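Homocysteine S-methyltransferase (Escherichia coli, PDB 5DMM) catalyses zinc-dependent methyl transfer from S-methylmethionine, or less efficiently S-adenosylmethionine, to homocysteine, yielding methionine. Local coordinates at residues Trp39-Leu44 with Ala76-Arg81; Ala69-Thr74 with Ala166-Pro171; Ala90-Ser95 with Arg151-Ala156; Gly126-Asp131 with Gln147-Pro152; Ala178-Leu183 with Ala191-Thr196. One frame throughout, in Å; residues are numbered along the deposited sequence.

Contact 1: Trp39-Leu44 with Ala76-Arg81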
# COMPACT_ATOMS: atom_id res chain seq x y z
N TRP A 39 2.43 8.08 14.60
CA TRP A 39 1.84 7.22 15.62
C TRP A 39 2.38 5.79 15.55
O TRP A 39 2.41 5.10 16.56
CB TRP A 39 0.30 7.20 15.51
CG TRP A 39 -0.24 6.69 14.20
CD1 TRP A 39 -0.66 7.45 13.15
CD2 TRP A 39 -0.42 5.32 13.81
NE1 TRP A 39 -1.10 6.64 12.12
CE2 TRP A 39 -0.96 5.33 12.50
CE3 TRP A 39 -0.19 4.09 14.43
CZ2 TRP A 39 -1.26 4.16 11.81
CZ3 TRP A 39 -0.49 2.93 13.74
CH2 TRP A 39 -1.02 2.97 12.44
N SER A 40 2.80 5.35 14.36
CA SER A 40 3.28 3.97 14.22
C SER A 40 4.50 3.69 15.12
O SER A 40 4.65 2.58 15.61
CB SER A 40 3.62 3.66 12.75
OG SER A 40 4.54 4.59 12.22
N ALA A 41 5.35 4.69 15.34
CA ALA A 41 6.52 4.49 16.18
C ALA A 41 6.11 4.16 17.62
O ALA A 41 6.73 3.33 18.27
CB ALA A 41 7.42 5.73 16.15
N LYS A 42 5.05 4.81 18.09
CA LYS A 42 4.55 4.56 19.43
C LYS A 42 3.85 3.21 19.51
O LYS A 42 4.14 2.40 20.38
CB LYS A 42 3.59 5.66 19.89
CG LYS A 42 3.07 5.42 21.31
CD LYS A 42 2.19 6.55 21.81
CE LYS A 42 0.75 6.38 21.35
NZ LYS A 42 -0.14 7.47 21.85
N VAL A 43 2.92 2.97 18.59
CA VAL A 43 2.13 1.74 18.67
C VAL A 43 2.98 0.50 18.41
O VAL A 43 2.77 -0.55 19.03
CB VAL A 43 0.94 1.77 17.69
CG1 VAL A 43 0.12 0.48 17.77
CG2 VAL A 43 0.04 2.97 18.00
N LEU A 44 3.97 0.60 17.52
CA LEU A 44 4.83 -0.54 17.23
C LEU A 44 5.64 -0.92 18.46
O LEU A 44 5.97 -2.09 18.68
CB LEU A 44 5.76 -0.24 16.05
CG LEU A 44 5.13 -0.41 14.66
CD1 LEU A 44 6.07 0.18 13.61
CD2 LEU A 44 4.87 -1.87 14.37
N ALA A 76 14.01 9.26 8.16
CA ALA A 76 13.74 10.70 8.09
C ALA A 76 12.60 11.12 9.02
O ALA A 76 12.74 12.07 9.80
CB ALA A 76 13.41 11.12 6.65
N GLY A 77 11.47 10.43 8.92
CA GLY A 77 10.33 10.73 9.76
C GLY A 77 10.60 10.49 11.24
O GLY A 77 10.28 11.33 12.09
N PHE A 78 11.20 9.34 11.56
CA PHE A 78 11.33 8.93 12.95
C PHE A 78 12.48 9.62 13.68
O PHE A 78 12.65 9.43 14.89
CB PHE A 78 11.49 7.40 13.05
CG PHE A 78 10.20 6.62 12.87
CD1 PHE A 78 8.98 7.28 12.71
CD2 PHE A 78 10.20 5.24 12.87
CE1 PHE A 78 7.78 6.55 12.54
CE2 PHE A 78 9.03 4.51 12.72
CZ PHE A 78 7.81 5.17 12.55
N ALA A 79 13.26 10.43 12.96
CA ALA A 79 14.35 11.18 13.59
C ALA A 79 13.76 12.23 14.53
O ALA A 79 14.41 12.65 15.49
CB ALA A 79 15.25 11.81 12.57
N ALA A 80 12.53 12.66 14.26
CA ALA A 80 11.86 13.60 15.16
C ALA A 80 11.48 12.93 16.48
O ALA A 80 11.06 13.61 17.42
CB ALA A 80 10.62 14.19 14.50
N ARG A 81 11.61 11.61 16.56
CA ARG A 81 11.33 10.90 17.80
C ARG A 81 12.62 10.43 18.46
O ARG A 81 12.59 9.60 19.38
CB ARG A 81 10.41 9.71 17.54
CG ARG A 81 9.01 10.10 17.09
CD ARG A 81 8.29 10.84 18.20
NE ARG A 81 6.93 11.22 17.81
CZ ARG A 81 6.59 12.44 17.43
NH1 ARG A 81 7.49 13.41 17.39
NH2 ARG A 81 5.33 12.70 17.09
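Ser40 meets the Phe78 ring at its edge. The hydroxyl oxygen Ser40 OG lies 3.3 Å from Phe78 CZ and close to the ring plane. With chi1 at 55°, OG sits between the backbone N and the carbonyl carbon of Ser40, which turns it to the rim of the ring.

Ala41 comes next and takes one face of the same ring. Its CB is 3.8 Å from the centroid of the Phe78 ring and 17° off the ring normal, a CH-pi contact. CZ and CE1 of Phe78 are the ring atoms nearest to this methyl. No hydrogen bond crosses, so the contact rests on packing.

The family has the TIM-barrel fold. Helix 39-46 lies between strands 17-18 and 65-67 in the chain, and the short, weakly bonded helix 75-78 lies in the connection after strand 65-67. Phe78 reaches from the second helix to the first.

Phe78 CG stands anti to the carbonyl carbon, chi1 -77°, and this sends the ring across to helix 39-46. An alanine here would take the ring away, and is likely to open a gap beneath Ala41 CB and leave Ser40 OG without the ring edge beside it. The ring also packs on Ser88 and Leu91 of helix 85-109. Helix 39-46 meets that same helix through Leu44, which packs on Lys94 and Leu98.

Contact 2: Ala69-Thr74 with Ala166-Pro171; sequences ASYQAT and ACETLP. With HCS (2-amino-4-mercapto-butyric acid), chain F.
Tyr71 and Thr169 meet beside a bound homocysteine that lies over the tyrosine ring. HCS CG is 3.8 Å above the plane of the Tyr71 ring and over its centre. The substrate thus forms part of this contact.

Across the protein segments, Tyr71 OH touches Thr169 CG2 at 3.4 Å, and the two side chains cross at about a right angle. Tyr71 CD1 lies 3.6 Å from Glu168 OE2, with the ring and the carboxylate turned 73° to one another. At chi1 179° the Tyr71 ring points away from the backbone N, toward strand 164-170.

The amino, carboxylate and sulfur groups of the substrate each have a neighbour here. Tyr71 CB is 3.1 Å from HCS N, and Thr169 OG1 is 3.2 Å from the sulfur, HCS SD. Glu168 OE2 is 2.6 Å from HCS OXT. The carboxylate of Glu168 is also hydrogen-bonded to Tyr253 OH through OE1 and to Ser121 OG through OE2. Tyr71 OH is bonded to Glu134. Thr169 has a positive phi, at a corner of the chain. A zinc ion lies about 5 Å from its side chain, and the zinc ligands Cys229 and Cys295 are nearby.

Strand 164-170 runs between strands 117-122 and 191-197 of the barrel. The loop 69-74 leaves strand 65-67, packs on helix 143-159 through Ser70 against Leu157, and ends with Thr74 as N-cap of helix 75-78.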
# COMPACT_ATOMS: atom_id res chain seq x y z
N ALA A 69 2.18 -1.49 8.59
CA ALA A 69 2.00 -0.15 9.15
C ALA A 69 3.26 0.71 9.00
O ALA A 69 3.72 1.32 9.97
CB ALA A 69 1.63 -0.26 10.63
N SER A 70 3.82 0.76 7.79
CA SER A 70 5.09 1.45 7.57
C SER A 70 4.97 2.67 6.66
O SER A 70 5.97 3.21 6.21
CB SER A 70 6.13 0.49 6.98
OG SER A 70 5.58 -0.22 5.87
N TYR A 71 3.74 3.09 6.39
CA TYR A 71 3.48 4.20 5.46
C TYR A 71 4.27 5.47 5.77
O TYR A 71 4.73 6.19 4.86
CB TYR A 71 1.98 4.51 5.47
CG TYR A 71 1.57 5.66 4.58
CD1 TYR A 71 1.55 5.52 3.20
CD2 TYR A 71 1.18 6.88 5.12
CE1 TYR A 71 1.16 6.56 2.38
CE2 TYR A 71 0.79 7.93 4.31
CZ TYR A 71 0.77 7.76 2.94
OH TYR A 71 0.39 8.80 2.13
N GLN A 72 4.41 5.76 7.07
CA GLN A 72 5.15 6.93 7.52
C GLN A 72 6.34 6.53 8.39
O GLN A 72 6.87 7.34 9.16
CB GLN A 72 4.22 7.91 8.24
CG GLN A 72 3.57 8.88 7.24
CD GLN A 72 2.23 9.44 7.68
OE1 GLN A 72 1.42 8.74 8.30
NE2 GLN A 72 1.98 10.70 7.35
N ALA A 73 6.78 5.28 8.25
CA ALA A 73 7.95 4.79 8.97
C ALA A 73 9.22 4.86 8.10
O ALA A 73 9.54 3.93 7.36
CB ALA A 73 7.71 3.37 9.46
N THR A 74 9.94 5.97 8.21
CA THR A 74 11.25 6.11 7.59
C THR A 74 12.21 6.67 8.63
O THR A 74 11.78 7.29 9.58
CB THR A 74 11.24 7.07 6.38
OG1 THR A 74 10.72 8.34 6.80
CG2 THR A 74 10.40 6.51 5.22
N ALA A 166 4.26 -2.28 -1.42
CA ALA A 166 3.12 -1.44 -1.79
C ALA A 166 3.58 0.02 -1.85
O ALA A 166 3.56 0.72 -0.83
CB ALA A 166 2.00 -1.61 -0.80
N CYS A 167 4.03 0.46 -3.01
CA CYS A 167 4.46 1.84 -3.18
C CYS A 167 3.19 2.61 -3.49
O CYS A 167 2.66 2.50 -4.59
CB CYS A 167 5.49 1.96 -4.29
SG CYS A 167 6.96 0.94 -3.99
N GLU A 168 2.70 3.38 -2.52
CA GLU A 168 1.31 3.83 -2.57
C GLU A 168 1.11 5.31 -2.27
O GLU A 168 1.98 5.97 -1.68
CB GLU A 168 0.49 3.02 -1.59
CG GLU A 168 0.97 3.18 -0.13
CD GLU A 168 0.17 2.34 0.85
OE1 GLU A 168 -0.84 1.72 0.44
OE2 GLU A 168 0.56 2.29 2.04
N THR A 169 -0.05 5.82 -2.66
CA THR A 169 -0.42 7.22 -2.43
C THR A 169 0.60 8.17 -3.07
O THR A 169 0.87 9.26 -2.55
CB THR A 169 -0.55 7.52 -0.90
OG1 THR A 169 -1.04 6.36 -0.22
CG2 THR A 169 -1.50 8.69 -0.64
N LEU A 170 1.15 7.76 -4.21
CA LEU A 170 2.24 8.49 -4.87
C LEU A 170 1.71 9.60 -5.78
O LEU A 170 0.94 9.33 -6.69
CB LEU A 170 3.09 7.52 -5.70
CG LEU A 170 3.61 6.25 -5.00
CD1 LEU A 170 4.33 5.38 -6.01
CD2 LEU A 170 4.53 6.60 -3.84
N PRO A 171 2.13 10.85 -5.54
CA PRO A 171 1.61 12.01 -6.28
C PRO A 171 2.58 12.63 -7.27
O PRO A 171 2.17 13.50 -8.04
CB PRO A 171 1.34 13.01 -5.16
CG PRO A 171 2.53 12.76 -4.22
CD PRO A 171 2.86 11.27 -4.33
N HCS F . -1.10 3.92 5.38
CA HCS F . -2.07 3.50 4.38
CB HCS F . -2.10 4.50 3.24
CG HCS F . -2.52 5.88 3.73
SD HCS F . -2.88 6.95 2.32
C HCS F . -1.68 2.15 3.85
OXT HCS F . -0.64 1.62 4.28
O HCS F . -2.42 1.61 3.00

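Contact 3: Ala90-Ser95 with Arg151-Ala156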
# COMPACT_ATOMS: atom_id res chain seq x y z
N ALA A 90 14.57 -1.18 12.51
CA ALA A 90 14.00 -2.17 13.42
C ALA A 90 12.48 -2.08 13.47
O ALA A 90 11.78 -3.10 13.46
CB ALA A 90 14.61 -2.00 14.84
N LEU A 91 11.96 -0.86 13.54
CA LEU A 91 10.51 -0.69 13.66
C LEU A 91 9.84 -1.01 12.32
O LEU A 91 8.75 -1.58 12.29
CB LEU A 91 10.17 0.73 14.09
CG LEU A 91 10.60 1.05 15.52
CD1 LEU A 91 10.14 2.44 15.91
CD2 LEU A 91 10.01 0.03 16.46
N ILE A 92 10.50 -0.65 11.23
CA ILE A 92 9.97 -0.96 9.91
C ILE A 92 9.88 -2.47 9.76
O ILE A 92 8.84 -3.01 9.32
CB ILE A 92 10.84 -0.35 8.80
CG1 ILE A 92 10.72 1.18 8.84
CG2 ILE A 92 10.43 -0.89 7.43
CD1 ILE A 92 11.88 1.89 8.18
N GLY A 93 10.95 -3.16 10.14
CA GLY A 93 10.98 -4.61 10.07
C GLY A 93 9.91 -5.24 10.96
O GLY A 93 9.27 -6.23 10.58
N LYS A 94 9.71 -4.66 12.14
CA LYS A 94 8.68 -5.11 13.06
C LYS A 94 7.28 -5.06 12.45
O LYS A 94 6.46 -5.94 12.71
CB LYS A 94 8.71 -4.27 14.33
CG LYS A 94 7.69 -4.69 15.37
CD LYS A 94 8.04 -6.03 15.99
CE LYS A 94 7.34 -6.23 17.32
NZ LYS A 94 7.83 -5.28 18.36
N SER A 95 7.03 -4.05 11.62
CA SER A 95 5.71 -3.90 11.00
C SER A 95 5.42 -5.10 10.09
O SER A 95 4.27 -5.52 9.97
CB SER A 95 5.61 -2.58 10.21
OG SER A 95 6.26 -2.63 8.95
N ARG A 151 15.48 4.40 0.48
CA ARG A 151 16.32 3.20 0.56
C ARG A 151 16.26 2.40 1.87
O ARG A 151 16.04 1.19 1.83
CB ARG A 151 17.79 3.57 0.26
CG ARG A 151 18.74 2.38 0.35
CD ARG A 151 20.16 2.75 -0.12
NE ARG A 151 20.20 3.11 -1.54
CZ ARG A 151 20.44 4.34 -1.99
NH1 ARG A 151 20.67 5.33 -1.13
NH2 ARG A 151 20.45 4.58 -3.29
N PRO A 152 16.45 3.05 3.04
CA PRO A 152 16.43 2.24 4.29
C PRO A 152 15.13 1.47 4.53
O PRO A 152 15.17 0.34 5.04
CB PRO A 152 16.60 3.28 5.40
CG PRO A 152 17.05 4.52 4.75
CD PRO A 152 16.59 4.49 3.33
N ARG A 153 13.99 2.06 4.17
CA ARG A 153 12.71 1.38 4.37
C ARG A 153 12.54 0.23 3.38
O ARG A 153 12.05 -0.84 3.74
CB ARG A 153 11.54 2.36 4.26
CG ARG A 153 10.17 1.67 4.23
CD ARG A 153 9.03 2.68 4.35
NE ARG A 153 9.15 3.72 3.34
CZ ARG A 153 8.32 4.75 3.23
NH1 ARG A 153 7.29 4.88 4.07
NH2 ARG A 153 8.51 5.66 2.28
N VAL A 154 12.93 0.44 2.12
CA VAL A 154 12.89 -0.65 1.15
C VAL A 154 13.73 -1.82 1.65
O VAL A 154 13.28 -2.96 1.64
CB VAL A 154 13.38 -0.20 -0.25
CG1 VAL A 154 13.64 -1.40 -1.14
CG2 VAL A 154 12.34 0.73 -0.90
N GLU A 155 14.94 -1.54 2.12
CA GLU A 155 15.81 -2.60 2.59
C GLU A 155 15.23 -3.32 3.81
O GLU A 155 15.23 -4.55 3.86
CB GLU A 155 17.21 -2.04 2.88
CG GLU A 155 17.95 -1.78 1.58
CD GLU A 155 19.39 -1.27 1.75
OE1 GLU A 155 19.87 -1.14 2.90
OE2 GLU A 155 20.04 -1.00 0.72
N ALA A 156 14.69 -2.57 4.75
CA ALA A 156 14.16 -3.14 5.98
C ALA A 156 12.94 -4.02 5.71
O ALA A 156 12.78 -5.09 6.31
CB ALA A 156 13.82 -2.04 6.97
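Ile92 carries the contact, and its two branches do different work. CG2 rests against the methyl of the other helix, with Ile92 CG2 3.6 Å from Ala156 CB. The longer branch runs to CD1, which lies 3.9 Å from Arg153 CA and nearly as close to the CB of that residue. Ile92 CG1 is anti to the carbonyl carbon, chi1 -68°, and CG2 is then anti to the backbone N. This setting lets both branches reach helix 143-159, one turn apart.

These two helices belong to the outer layer of the TIM barrel. Helix 85-109 follows strand 65-67 and helix 143-159 follows strand 117-122. Their local axes cross at -42° with a closest approach of 8.9 Å. Small residues stand where the backbones come nearest: Gly93 CA and Ala156 CA are 5.4 Å apart. Gly93 CA also faces a backbone oxygen, Ala156 O, at 4.2 Å.

Arg153 lends only the start of its side chain, which crosses that of Ile92 at about a right angle. It is extended to CD and then bent at chi3, 54°. The bend leads the guanidinium away from helix 85-109, and NH1 bonds to Ser70 O. Within helix 85-109, Ser95 turns its hydroxyl back on its own helix: Ser95 OG donates to Ile92 O at 2.6 Å, in the carbonyl plane and on a lone pair.

Contact 4: Gly126-Asp131 with Gln147-Pro152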
# COMPACT_ATOMS: atom_id res chain seq x y z
N GLY A 126 5.97 13.07 0.35
CA GLY A 126 4.96 14.01 0.80
C GLY A 126 4.36 13.71 2.16
O GLY A 126 3.99 14.63 2.90
N ALA A 127 4.25 12.43 2.50
CA ALA A 127 3.70 12.01 3.78
C ALA A 127 4.66 12.36 4.91
O ALA A 127 4.24 12.64 6.03
CB ALA A 127 3.39 10.53 3.77
N TYR A 128 5.96 12.34 4.61
CA TYR A 128 6.96 12.75 5.58
C TYR A 128 6.90 14.26 5.82
O TYR A 128 7.06 14.73 6.96
CB TYR A 128 8.36 12.33 5.11
CG TYR A 128 9.48 13.17 5.67
CD1 TYR A 128 9.85 13.07 7.01
CD2 TYR A 128 10.19 14.04 4.85
CE1 TYR A 128 10.89 13.84 7.53
CE2 TYR A 128 11.23 14.81 5.36
CZ TYR A 128 11.57 14.70 6.69
OH TYR A 128 12.60 15.47 7.18
N LEU A 129 6.68 15.02 4.76
CA LEU A 129 6.51 16.47 4.86
C LEU A 129 5.30 16.81 5.72
O LEU A 129 5.24 17.88 6.33
CB LEU A 129 6.39 17.11 3.48
CG LEU A 129 7.64 17.04 2.59
CD1 LEU A 129 7.42 17.76 1.25
CD2 LEU A 129 8.88 17.56 3.32
N ALA A 130 4.33 15.89 5.76
CA ALA A 130 3.19 15.97 6.68
C ALA A 130 2.39 17.27 6.54
O ALA A 130 1.91 17.82 7.53
CB ALA A 130 3.67 15.80 8.12
N ASP A 131 2.25 17.74 5.31
CA ASP A 131 1.45 18.92 5.04
C ASP A 131 0.38 18.57 4.01
O ASP A 131 -0.09 19.43 3.26
CB ASP A 131 2.32 20.08 4.54
CG ASP A 131 3.29 19.65 3.45
OD1 ASP A 131 3.23 18.47 3.04
OD2 ASP A 131 4.11 20.48 3.00
N GLN A 147 16.01 8.74 -3.46
CA GLN A 147 16.50 7.39 -3.23
C GLN A 147 17.08 7.23 -1.82
O GLN A 147 16.86 6.21 -1.17
CB GLN A 147 17.50 7.00 -4.32
CG GLN A 147 16.84 6.77 -5.67
CD GLN A 147 17.80 6.37 -6.77
OE1 GLN A 147 19.01 6.63 -6.67
NE2 GLN A 147 17.28 5.76 -7.83
N ALA A 148 17.78 8.25 -1.32
CA ALA A 148 18.29 8.21 0.06
C ALA A 148 17.15 8.18 1.08
O ALA A 148 17.27 7.54 2.14
CB ALA A 148 19.20 9.40 0.33
N PHE A 149 16.06 8.87 0.78
CA PHE A 149 14.88 8.89 1.65
C PHE A 149 14.23 7.51 1.71
O PHE A 149 13.87 7.04 2.79
CB PHE A 149 13.85 9.92 1.17
CG PHE A 149 12.50 9.80 1.83
CD1 PHE A 149 12.28 10.31 3.10
CD2 PHE A 149 11.45 9.19 1.17
CE1 PHE A 149 11.03 10.20 3.70
CE2 PHE A 149 10.19 9.09 1.76
CZ PHE A 149 9.98 9.59 3.03
N HIS A 150 14.10 6.87 0.56
CA HIS A 150 13.36 5.62 0.47
C HIS A 150 14.18 4.36 0.77
O HIS A 150 13.62 3.37 1.23
CB HIS A 150 12.77 5.47 -0.94
CG HIS A 150 11.53 6.26 -1.15
ND1 HIS A 150 10.34 5.97 -0.50
CD2 HIS A 150 11.27 7.33 -1.94
CE1 HIS A 150 9.41 6.82 -0.90
NE2 HIS A 150 9.95 7.66 -1.77
N ARG A 151 15.48 4.40 0.48
CA ARG A 151 16.32 3.20 0.56
C ARG A 151 16.26 2.40 1.87
O ARG A 151 16.04 1.19 1.83
CB ARG A 151 17.79 3.57 0.26
CG ARG A 151 18.74 2.38 0.35
CD ARG A 151 20.16 2.75 -0.12
NE ARG A 151 20.20 3.11 -1.54
CZ ARG A 151 20.44 4.34 -1.99
NH1 ARG A 151 20.67 5.33 -1.13
NH2 ARG A 151 20.45 4.58 -3.29
N PRO A 152 16.45 3.05 3.04
CA PRO A 152 16.43 2.24 4.29
C PRO A 152 15.13 1.47 4.53
O PRO A 152 15.17 0.34 5.04
CB PRO A 152 16.60 3.28 5.40
CG PRO A 152 17.05 4.52 4.75
CD PRO A 152 16.59 4.49 3.33
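Phe149 meets Tyr128 where an outer helix of the TIM barrel, 143-159, reaches the short helix 125-129 that follows strand 117-122. Before this point on the longer helix, Gln147 turns another way, and its NE2 bonds to Ala178 O of helix 173-183.

Phe149 makes the contact. Its CE1 lies 3.7 Å from Tyr128 CB and 3.9 Å from Tyr128 CG, so one corner of the phenylalanine ring sits at the root of the tyrosine side chain. The rings meet obliquely, with centroids 5.7 Å apart and planes at 44°. Both side chains have CG anti to the backbone N; for Phe149 chi1 is 168°, and this sends its ring out from the helix to Tyr128. Tyr125 joins the group and meets Phe149 edge-to-face. Ala76 of helix 75-78 packs on both rings of the pair.

His150 comes next and backs the phenylalanine. Phe149 CD2 stands 3.5 Å above the plane of the His150 ring, over its centre, while His150 NE2 bonds to Glu175.

Arg151 N still makes a regular helical bond, 2.8 Å to Gln147 O. At Pro152 the helix kinks, because the proline N has no hydrogen to give to Ala148 O.

Contact 5: Ala178-Leu183 with Ala191-Thr196; sequences ALAELL and AWFSFT
Phe193 is the bump of this contact, and the hollow is formed by Leu179, Ala180 and Leu183 on the facing side of the helix. The tip of the ring goes in first. Phe193 CZ comes to 3.9 Å from the backbone atom Ala180 N, which lies near the ring plane. On one flank Leu179 CB is 4.0 Å from Phe193 CE2, and the two side chains slant across one another. On the other flank Leu183 CD1 meets the ring edge in its plane, 3.8 Å from Phe193 CE1.

Leu183 CD1 has a second seat, the methyl of the strand's first residue, at 3.6 Å from Ala191 CB. It thus fills the notch between Ala191 and Phe193, two alternate residues that point to the helix. Phe193 CG is anti to the carbonyl carbon, chi1 -82°, which directs the ring at the helix. An alanine in its place would lack the ring, and would probably leave a gap between Leu179, Ala180 and Leu183 CD1.

The segments run antiparallel, at 175°, within the beta-alpha-beta unit of strand 164-170, helix 173-183 and strand 191-197. Helix 209-217 adds Leu216 against Phe193 and Ala180. Helix 143-159 packs against Leu179 through His150, and strand 191-197 lies between strands 164-170 and 222-228.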
# COMPACT_ATOMS: atom_id res chain seq x y z
N ALA A 178 12.43 7.73 -9.53
CA ALA A 178 13.49 7.44 -8.56
C ALA A 178 13.24 6.11 -7.85
O ALA A 178 14.16 5.30 -7.67
CB ALA A 178 13.59 8.57 -7.54
N LEU A 179 11.99 5.89 -7.48
CA LEU A 179 11.59 4.65 -6.81
C LEU A 179 11.69 3.42 -7.72
O LEU A 179 12.13 2.36 -7.28
CB LEU A 179 10.15 4.81 -6.28
CG LEU A 179 9.70 4.08 -5.02
CD1 LEU A 179 10.67 4.28 -3.89
CD2 LEU A 179 8.30 4.59 -4.60
N ALA A 180 11.27 3.54 -8.98
CA ALA A 180 11.40 2.42 -9.91
C ALA A 180 12.88 2.10 -10.14
O ALA A 180 13.27 0.93 -10.21
CB ALA A 180 10.70 2.74 -11.24
N GLU A 181 13.69 3.14 -10.26
CA GLU A 181 15.14 2.96 -10.39
C GLU A 181 15.72 2.25 -9.16
O GLU A 181 16.50 1.31 -9.28
CB GLU A 181 15.83 4.31 -10.58
CG GLU A 181 15.67 4.91 -11.97
CD GLU A 181 16.63 4.31 -12.98
OE1 GLU A 181 17.86 4.55 -12.87
OE2 GLU A 181 16.15 3.59 -13.89
N LEU A 182 15.34 2.73 -7.98
CA LEU A 182 15.79 2.15 -6.72
C LEU A 182 15.52 0.64 -6.62
O LEU A 182 16.37 -0.12 -6.16
CB LEU A 182 15.12 2.87 -5.54
CG LEU A 182 15.46 2.34 -4.15
CD1 LEU A 182 16.97 2.38 -3.90
CD2 LEU A 182 14.73 3.14 -3.08
N LEU A 183 14.34 0.20 -7.07
CA LEU A 183 13.97 -1.20 -6.95
C LEU A 183 14.87 -2.14 -7.75
O LEU A 183 15.03 -3.30 -7.38
CB LEU A 183 12.51 -1.42 -7.37
CG LEU A 183 11.53 -0.78 -6.39
CD1 LEU A 183 10.11 -1.19 -6.71
CD2 LEU A 183 11.90 -1.13 -4.95
N ALA A 191 6.85 -5.09 -6.76
CA ALA A 191 6.05 -4.00 -6.19
C ALA A 191 4.81 -3.68 -7.01
O ALA A 191 4.78 -3.94 -8.23
CB ALA A 191 6.90 -2.74 -6.06
N TRP A 192 3.79 -3.12 -6.36
CA TRP A 192 2.78 -2.37 -7.09
C TRP A 192 3.04 -0.90 -6.83
O TRP A 192 3.65 -0.53 -5.83
CB TRP A 192 1.33 -2.78 -6.72
CG TRP A 192 0.71 -2.33 -5.39
CD1 TRP A 192 0.38 -1.05 -5.02
CD2 TRP A 192 0.27 -3.18 -4.32
NE1 TRP A 192 -0.21 -1.05 -3.77
CE2 TRP A 192 -0.30 -2.34 -3.33
CE3 TRP A 192 0.30 -4.56 -4.11
CZ2 TRP A 192 -0.83 -2.85 -2.14
CZ3 TRP A 192 -0.24 -5.06 -2.93
CH2 TRP A 192 -0.79 -4.21 -1.96
N PHE A 193 2.65 -0.07 -7.79
CA PHE A 193 2.71 1.38 -7.68
C PHE A 193 1.28 1.91 -7.77
O PHE A 193 0.60 1.70 -8.78
CB PHE A 193 3.57 1.99 -8.79
CG PHE A 193 5.06 1.96 -8.51
CD1 PHE A 193 5.70 0.79 -8.14
CD2 PHE A 193 5.83 3.11 -8.66
CE1 PHE A 193 7.09 0.76 -7.89
CE2 PHE A 193 7.21 3.09 -8.42
CZ PHE A 193 7.84 1.92 -8.04
N SER A 194 0.85 2.58 -6.71
CA SER A 194 -0.49 3.15 -6.68
C SER A 194 -0.41 4.66 -6.46
O SER A 194 0.40 5.12 -5.66
CB SER A 194 -1.32 2.46 -5.60
OG SER A 194 -2.61 3.04 -5.53
N PHE A 195 -1.27 5.39 -7.17
CA PHE A 195 -1.15 6.85 -7.33
C PHE A 195 -2.32 7.63 -6.76
O PHE A 195 -3.45 7.12 -6.69
CB PHE A 195 -1.04 7.19 -8.83
CG PHE A 195 -0.13 6.28 -9.59
CD1 PHE A 195 1.22 6.22 -9.28
CD2 PHE A 195 -0.63 5.47 -10.60
CE1 PHE A 195 2.06 5.37 -9.97
CE2 PHE A 195 0.22 4.62 -11.29
CZ PHE A 195 1.56 4.57 -10.98
N THR A 196 -2.06 8.88 -6.38
CA THR A 196 -3.15 9.85 -6.18
C THR A 196 -3.25 10.73 -7.42
O THR A 196 -2.27 10.92 -8.15
CB THR A 196 -2.96 10.74 -4.93
OG1 THR A 196 -1.76 11.52 -5.06
CG2 THR A 196 -2.90 9.89 -3.68

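Overall arrangement
From the N terminus, contact 1 closes the first loop, joining helix 39-46 to helix 75-78. Contact 2 opens inside that loop, at 69-74, and closes at strand 164-170, so the two cross. Contacts 3 and 4 nest inside the loop of contact 2. Both end on helix 143-159 and share Arg151 and Pro152; they bring helix 85-109 and the short helix 125-129 to it. Contact 5 follows in series and joins helix 173-183 to strand 191-197, the neighbour of strand 164-170. Contact 2 touches each of the others and holds the substrate; contacts 1 and 5, about 13 Å apart at their nearest atoms, do not touch.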